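Local coordinates for CELL WALL surface anchor family protein (Streptococcus pneumoniae, PDB 2WW8) that serves as the adhesin of the pneumococcal pilus and probably recognises host cells through an integrin-like domain that binds a magnesium ion, at residues D226-L231 with M364-I369; D260-T263 with E267-V270; L272-Y275 with I279-G282. All blocks are in the same frame, centred on the assembly; numbering follows the deposited sequence.

Contact 1: residues D226-L231 with M364-I369; sequences DVVILL and MKADEI. With CA (calcium ion), chain C.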
loop_
_atom_site.group_PDB
_atom_site.type_symbol
_atom_site.label_atom_id
_atom_site.label_comp_id
_atom_site.label_asym_id
_atom_site.label_seq_id
_atom_site.Cartn_x
_atom_site.Cartn_y
_atom_site.Cartn_z
ATOM N N ASP A 226 -21.657 2.270 27.759
ATOM C CA ASP A 226 -22.749 2.995 27.118
ATOM C C ASP A 226 -22.515 4.478 27.468
ATOM O O ASP A 226 -22.636 4.887 28.623
ATOM C CB ASP A 226 -24.150 2.543 27.636
ATOM C CG ASP A 226 -24.665 1.262 26.947
ATOM O OD1 ASP A 226 -24.294 0.956 25.791
ATOM O OD2 ASP A 226 -25.410 0.499 27.602
ATOM N N VAL A 227 -22.207 5.280 26.465
ATOM C CA VAL A 227 -21.680 6.614 26.669
ATOM C C VAL A 227 -22.548 7.665 25.961
ATOM O O VAL A 227 -22.847 7.533 24.788
ATOM C CB VAL A 227 -20.227 6.736 26.124
ATOM C CG1 VAL A 227 -19.693 8.100 26.459
ATOM C CG2 VAL A 227 -19.300 5.593 26.705
ATOM N N VAL A 228 -22.933 8.721 26.683
ATOM C CA VAL A 228 -23.528 9.878 26.005
ATOM C C VAL A 228 -22.513 11.050 26.058
ATOM O O VAL A 228 -21.917 11.353 27.102
ATOM C CB VAL A 228 -24.801 10.342 26.727
ATOM C CG1 VAL A 228 -25.382 11.636 26.021
ATOM C CG2 VAL A 228 -25.868 9.154 26.763
ATOM N N ILE A 229 -22.312 11.699 24.924
ATOM C CA ILE A 229 -21.480 12.942 24.921
ATOM C C ILE A 229 -22.396 14.152 24.827
ATOM O O ILE A 229 -23.242 14.182 23.927
ATOM C CB ILE A 229 -20.523 12.942 23.753
ATOM C CG1 ILE A 229 -19.566 11.789 23.960
ATOM C CG2 ILE A 229 -19.803 14.315 23.597
ATOM C CD1 ILE A 229 -18.621 11.554 22.809
ATOM N N LEU A 230 -22.277 15.094 25.756
ATOM C CA LEU A 230 -23.101 16.295 25.680
ATOM C C LEU A 230 -22.187 17.419 25.254
ATOM O O LEU A 230 -21.142 17.603 25.856
ATOM C CB LEU A 230 -23.596 16.760 27.055
ATOM C CG LEU A 230 -24.533 15.852 27.848
ATOM C CD1 LEU A 230 -24.923 16.489 29.179
ATOM C CD2 LEU A 230 -25.777 15.684 26.972
ATOM N N LEU A 231 -22.575 18.167 24.233
ATOM C CA LEU A 231 -21.630 19.106 23.669
ATOM C C LEU A 231 -22.314 20.495 23.528
ATOM O O LEU A 231 -23.311 20.627 22.804
ATOM C CB LEU A 231 -21.217 18.597 22.294
ATOM C CG LEU A 231 -20.338 19.575 21.469
ATOM C CD1 LEU A 231 -19.042 19.954 22.208
ATOM C CD2 LEU A 231 -19.997 18.933 20.051
ATOM N N MET A 364 -30.918 16.351 31.194
ATOM C CA MET A 364 -32.132 15.560 31.020
ATOM C C MET A 364 -32.156 14.603 29.844
ATOM O O MET A 364 -32.593 13.459 30.001
ATOM C CB MET A 364 -33.436 16.382 31.033
ATOM C CG MET A 364 -33.669 17.061 32.335
ATOM S SD MET A 364 -34.855 18.426 32.223
ATOM C CE MET A 364 -36.298 17.608 31.425
ATOM N N LYS A 365 -31.693 15.072 28.683
ATOM C CA LYS A 365 -31.611 14.270 27.494
ATOM C C LYS A 365 -30.590 13.135 27.722
ATOM O O LYS A 365 -30.886 12.028 27.352
ATOM C CB LYS A 365 -31.251 15.128 26.267
ATOM C CG LYS A 365 -31.293 14.254 24.982
ATOM C CD LYS A 365 -32.631 13.513 24.867
ATOM C CE LYS A 365 -33.654 14.371 24.162
ATOM N NZ LYS A 365 -34.910 13.586 24.014
ATOM N N ALA A 366 -29.425 13.379 28.325
ATOM C CA ALA A 366 -28.479 12.272 28.606
ATOM C C ALA A 366 -29.110 11.245 29.565
ATOM O O ALA A 366 -29.047 10.047 29.325
ATOM C CB ALA A 366 -27.188 12.785 29.224
ATOM N N ASP A 367 -29.759 11.680 30.640
ATOM C CA ASP A 367 -30.419 10.711 31.548
ATOM C C ASP A 367 -31.511 9.910 30.819
ATOM O O ASP A 367 -31.596 8.704 31.019
ATOM C CB ASP A 367 -31.042 11.507 32.709
ATOM C CG ASP A 367 -31.521 10.629 33.840
ATOM O OD1 ASP A 367 -30.920 9.586 34.111
ATOM O OD2 ASP A 367 -32.489 10.991 34.517
ATOM N N GLU A 368 -32.303 10.557 29.951
ATOM C CA GLU A 368 -33.314 9.867 29.147
ATOM C C GLU A 368 -32.728 8.785 28.243
ATOM O O GLU A 368 -33.198 7.632 28.236
ATOM C CB GLU A 368 -34.123 10.884 28.298
ATOM C CG GLU A 368 -35.105 10.275 27.340
ATOM C CD GLU A 368 -35.956 11.368 26.637
ATOM O OE1 GLU A 368 -35.640 12.583 26.598
ATOM O OE2 GLU A 368 -37.027 11.013 26.131
ATOM N N ILE A 369 -31.701 9.131 27.472
ATOM C CA ILE A 369 -31.040 8.145 26.619
ATOM C C ILE A 369 -30.514 6.941 27.422
ATOM O O ILE A 369 -30.752 5.805 27.040
ATOM C CB ILE A 369 -29.896 8.779 25.786
ATOM C CG1 ILE A 369 -30.547 9.753 24.790
ATOM C CG2 ILE A 369 -28.982 7.693 25.142
ATOM C CD1 ILE A 369 -29.516 10.585 24.101
HETATM CA CA CA C . -32.326 9.381 36.295
HETATM O O HOH W 1 -34.500 10.192 36.825
HETATM O O HOH W 2 -33.317 7.359 35.410
HETATM O O HOH W 3 -32.942 8.545 38.519
#
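Val228 presents one methyl to each of two helix residues: CG1 lies 3.9 Å from CB of Ala366, and CG2 meets CG2 of Ile369 at 3.8 Å. The first torsion of Val228 (177°) spreads the two branches in this way, CG1 anti to the backbone N and CG2 anti to the carbonyl carbon. Leu230 reaches in with the end of its side chain, its CD2 coming to 3.9 Å from CB of Ala366, and that small methyl therefore sits against both strand residues. Strand 226-231 and helix 364-369 run nearly antiparallel, at 164°, with their axes 9.0 Å apart at closest. This is a helix laid on one face of the parallel sheet of a von Willebrand factor A (integrin I-like) domain; helix 247-263 packs on the opposite face, where Ile229 points. The tight part is buried and wholly apolar. On the more open flank of the helix, partly exposed Lys365 and Glu368 form a salt bridge one turn apart, NZ to OE1. Asp367 turns away from the strand and grips calcium with both carboxylate oxygens, OD1 at 2.6 Å and OD2 at 2.4 Å from the ion; three waters, Asn526 and Asp530 complete its shell.

Contact 2: residues D260-T263 with E267-V270; sequences DKIT and ENRV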
loop_
_atom_site.group_PDB
_atom_site.type_symbol
_atom_site.label_atom_id
_atom_site.label_comp_id
_atom_site.label_asym_id
_atom_site.label_seq_id
_atom_site.Cartn_x
_atom_site.Cartn_y
_atom_site.Cartn_z
ATOM N N ASP A 260 -13.899 7.894 18.346
ATOM C CA ASP A 260 -13.020 6.843 17.785
ATOM C C ASP A 260 -12.431 5.963 18.886
ATOM O O ASP A 260 -12.309 4.766 18.672
ATOM C CB ASP A 260 -11.815 7.334 16.961
ATOM C CG ASP A 260 -12.195 8.016 15.650
ATOM O OD1 ASP A 260 -13.269 7.716 15.097
ATOM O OD2 ASP A 260 -11.437 8.894 15.149
ATOM N N LYS A 261 -11.983 6.525 20.000
ATOM C CA LYS A 261 -11.379 5.725 21.063
ATOM C C LYS A 261 -12.445 4.855 21.740
ATOM O O LYS A 261 -12.218 3.669 21.948
ATOM C CB LYS A 261 -10.761 6.626 22.138
ATOM C CG LYS A 261 -9.494 7.318 21.664
ATOM C CD LYS A 261 -9.014 8.236 22.787
ATOM C CE LYS A 261 -8.420 9.533 22.212
ATOM N NZ LYS A 261 -7.168 9.110 21.622
ATOM N N ILE A 262 -13.609 5.435 22.064
ATOM C CA ILE A 262 -14.685 4.638 22.682
ATOM C C ILE A 262 -15.131 3.478 21.792
ATOM O O ILE A 262 -15.303 2.357 22.285
ATOM C CB ILE A 262 -15.879 5.508 23.023
ATOM C CG1 ILE A 262 -15.528 6.420 24.208
ATOM C CG2 ILE A 262 -17.123 4.638 23.372
ATOM C CD1 ILE A 262 -16.467 7.663 24.240
ATOM N N THR A 263 -15.227 3.720 20.480
ATOM C CA THR A 263 -15.878 2.746 19.628
ATOM C C THR A 263 -14.856 1.833 18.963
ATOM O O THR A 263 -15.213 0.974 18.192
ATOM C CB THR A 263 -16.731 3.425 18.559
ATOM O OG1 THR A 263 -15.908 4.221 17.683
ATOM C CG2 THR A 263 -17.864 4.243 19.172
ATOM N N GLU A 267 -17.997 -3.534 21.244
ATOM C CA GLU A 267 -19.069 -3.617 22.251
ATOM C C GLU A 267 -19.609 -2.319 22.864
ATOM O O GLU A 267 -20.714 -2.289 23.445
ATOM C CB GLU A 267 -18.715 -4.555 23.399
ATOM C CG GLU A 267 -18.024 -5.821 22.985
ATOM C CD GLU A 267 -19.007 -6.927 23.036
ATOM O OE1 GLU A 267 -20.033 -6.691 22.345
ATOM O OE2 GLU A 267 -18.754 -7.947 23.759
ATOM N N ASN A 268 -18.867 -1.222 22.702
ATOM C CA ASN A 268 -19.179 -0.006 23.435
ATOM C C ASN A 268 -20.213 0.692 22.564
ATOM O O ASN A 268 -20.273 0.405 21.393
ATOM C CB ASN A 268 -17.925 0.855 23.617
ATOM C CG ASN A 268 -16.938 0.260 24.617
ATOM O OD1 ASN A 268 -17.284 -0.585 25.442
ATOM N ND2 ASN A 268 -15.721 0.773 24.605
ATOM N N ARG A 269 -21.063 1.542 23.137
ATOM C CA ARG A 269 -22.024 2.250 22.321
ATOM C C ARG A 269 -21.946 3.730 22.695
ATOM O O ARG A 269 -21.599 4.044 23.833
ATOM C CB ARG A 269 -23.442 1.716 22.558
ATOM C CG ARG A 269 -23.759 0.366 21.882
ATOM C CD ARG A 269 -24.784 -0.275 22.840
ATOM N NE ARG A 269 -26.143 0.037 22.475
ATOM C CZ ARG A 269 -27.173 0.238 23.300
ATOM N NH1 ARG A 269 -27.104 0.230 24.614
ATOM N NH2 ARG A 269 -28.359 0.476 22.769
ATOM N N VAL A 270 -22.254 4.626 21.749
ATOM C CA VAL A 270 -22.192 6.081 21.955
ATOM C C VAL A 270 -23.434 6.776 21.375
ATOM O O VAL A 270 -24.009 6.310 20.359
ATOM C CB VAL A 270 -20.899 6.697 21.289
ATOM C CG1 VAL A 270 -19.686 6.293 22.062
ATOM C CG2 VAL A 270 -20.744 6.345 19.817
#
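Ile262 and Thr263, near the C-terminal end of helix 247-263, face Asn268, in the loop just before strand 269-275, and Val270 near the start of that strand, and the backbones come nearest at Thr263 and Asn268, whose CA atoms are 5.7 Å apart. The one hydrogen bond across the contact runs from Asn268 ND2 to the carbonyl O of Ile262, 2.8 Å long. It is fairly straight, with 162° at the hydrogen, and it lies in the carbonyl plane and close to the plane of the Asn268 amide, so both flat groups are well turned for it. The other end of the amide is also held: OD1 accepts the backbone N-H of Leu225, and the side chain thus links the helix end to the entry of the neighbouring strand, its flip fixed by a donor on one side and an acceptor on the other. Asn268 CB also rests on Ile262 CG2, at 3.9 Å. Beyond it, Val270 brings its methyls to Ile262 CG2 and, across at about a right angle, to Thr263 CG2; the exact spacing is doubtful, because Val270 is modelled in two conformers. With its first torsion at 63°, Thr263 sends CG2 to the valine while OG1 bonds back to the carbonyl O of Ile259. This short connection from helix to strand is part of the beta-alpha-beta crossover linking parallel strands 225-232 and 269-275 in the von Willebrand factor A fold.

Contact 3: residues L272-Y275 with I279-G282; sequences LVTY and IFDG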
loop_
_atom_site.group_PDB
_atom_site.type_symbol
_atom_site.label_atom_id
_atom_site.label_comp_id
_atom_site.label_asym_id
_atom_site.label_seq_id
_atom_site.Cartn_x
_atom_site.Cartn_y
_atom_site.Cartn_z
ATOM N N LEU A 272 -24.895 11.230 21.072
ATOM C CA LEU A 272 -24.359 12.588 20.981
ATOM C C LEU A 272 -25.545 13.526 21.153
ATOM O O LEU A 272 -26.586 13.406 20.467
ATOM C CB LEU A 272 -23.682 12.805 19.608
ATOM C CG LEU A 272 -23.399 14.295 19.264
ATOM C CD1 LEU A 272 -22.309 14.860 20.215
ATOM C CD2 LEU A 272 -23.016 14.375 17.752
ATOM N N VAL A 273 -25.409 14.423 22.123
ATOM C CA VAL A 273 -26.421 15.442 22.345
ATOM C C VAL A 273 -25.707 16.791 22.232
ATOM O O VAL A 273 -24.868 17.126 23.087
ATOM C CB VAL A 273 -27.096 15.325 23.722
ATOM C CG1 VAL A 273 -28.122 16.488 23.986
ATOM C CG2 VAL A 273 -27.808 13.918 23.904
ATOM N N THR A 274 -26.098 17.574 21.232
ATOM C CA THR A 274 -25.628 18.943 21.114
ATOM C C THR A 274 -26.710 19.909 21.599
ATOM O O THR A 274 -27.904 19.732 21.271
ATOM C CB THR A 274 -25.221 19.225 19.678
ATOM O OG1 THR A 274 -24.041 18.434 19.399
ATOM C CG2 THR A 274 -24.851 20.734 19.468
ATOM N N TYR A 275 -26.308 20.910 22.381
ATOM C CA TYR A 275 -27.306 21.802 23.014
ATOM C C TYR A 275 -26.882 23.274 23.040
ATOM O O TYR A 275 -25.691 23.578 23.080
ATOM C CB TYR A 275 -27.686 21.414 24.440
ATOM C CG TYR A 275 -26.624 21.676 25.503
ATOM C CD1 TYR A 275 -25.528 20.809 25.645
ATOM C CD2 TYR A 275 -26.715 22.778 26.346
ATOM C CE1 TYR A 275 -24.570 21.022 26.642
ATOM C CE2 TYR A 275 -25.762 22.982 27.383
ATOM C CZ TYR A 275 -24.718 22.101 27.517
ATOM O OH TYR A 275 -23.771 22.383 28.476
ATOM N N ILE A 279 -32.049 21.433 22.688
ATOM C CA ILE A 279 -31.292 20.353 22.090
ATOM C C ILE A 279 -31.259 20.568 20.569
ATOM O O ILE A 279 -32.299 20.717 19.941
ATOM C CB ILE A 279 -31.915 18.949 22.377
ATOM C CG1 ILE A 279 -32.130 18.728 23.881
ATOM C CG2 ILE A 279 -31.099 17.883 21.604
ATOM C CD1 ILE A 279 -30.866 18.981 24.634
ATOM N N PHE A 280 -30.069 20.588 19.972
ATOM C CA PHE A 280 -29.957 20.859 18.559
ATOM C C PHE A 280 -30.178 19.563 17.751
ATOM O O PHE A 280 -29.253 18.818 17.483
ATOM C CB PHE A 280 -28.574 21.510 18.246
ATOM C CG PHE A 280 -28.512 22.963 18.560
ATOM C CD1 PHE A 280 -29.640 23.632 19.092
ATOM C CD2 PHE A 280 -27.344 23.693 18.330
ATOM C CE1 PHE A 280 -29.584 24.989 19.312
ATOM C CE2 PHE A 280 -27.282 25.076 18.572
ATOM C CZ PHE A 280 -28.438 25.719 19.045
ATOM N N ASP A 281 -31.427 19.270 17.413
ATOM C CA ASP A 281 -31.831 17.979 16.874
ATOM C C ASP A 281 -32.634 18.103 15.586
ATOM O O ASP A 281 -33.199 17.117 15.085
ATOM C CB ASP A 281 -32.627 17.161 17.910
ATOM C CG ASP A 281 -33.980 17.827 18.227
ATOM O OD1 ASP A 281 -34.319 18.903 17.650
ATOM O OD2 ASP A 281 -34.714 17.264 19.058
ATOM N N GLY A 282 -32.701 19.309 15.022
ATOM C CA GLY A 282 -33.374 19.453 13.733
ATOM C C GLY A 282 -34.843 19.814 13.786
ATOM O O GLY A 282 -35.448 20.170 12.761
#
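Tyr275 and Ile279 form a single backbone bridge, their CA atoms 4.3 Å apart, as the chain leaves strand 272-275 and doubles back into the irregular segment 279-282. The bridge is closed by Phe280 N, which donates to Thr274 O over 2.7 Å at 166°, approaching with a tilt of 28° from the carbonyl plane. The same oxygen takes a weaker CA-H contact from Ile279, so two successive residues converge on it. Phe280 itself is the centre of an inverse gamma turn, which swings the chain away again directly after the bond. Strand 269-275 lies next to 225-232 in the parallel sheet of the von Willebrand factor A domain, and the loop folds back beside the C-terminal end of strand 269-275, where Phe280 also touches Asn233. Ile279 curls its side chain (chi2 -53°) to bring CD1 against two residues on one side of the strand, 3.8 Å from Val273 CG1 and 4.0 Å from Tyr275 CB. Thr274 faces the other way: its CG2 lies 4.0 Å from both CB and CD2 of Phe280, meeting the ring obliquely. The hydroxyl of Thr274 is engaged with the carbonyl O of Tyr319. Tyr275 carries its ring away from the loop, its OH hydrogen-bonded to NE2 of His384, and its side chain is about 8 Å from the bound magnesium ion.

In the fold
All three contacts belong to the von Willebrand factor A domain and gather round strands 225-232 and 269-275, neighbours in its parallel sheet. Contact 1 joins segments far apart in sequence, and the loop it closes contains contact 2 and then contact 3, at the start and the end of strand 269-275, with centres about 19 Å apart. The centre of contact 2 is about 14 Å and that of contact 3 about 10 Å from the centre of contact 1. Backbone bonds such as Val227 N to Arg269 O and Leu231 N to Val273 O join them. The helix of contact 1 supplies one calcium ligand, while contact 3 lies toward the magnesium site, through which related integrin domains bind ligands.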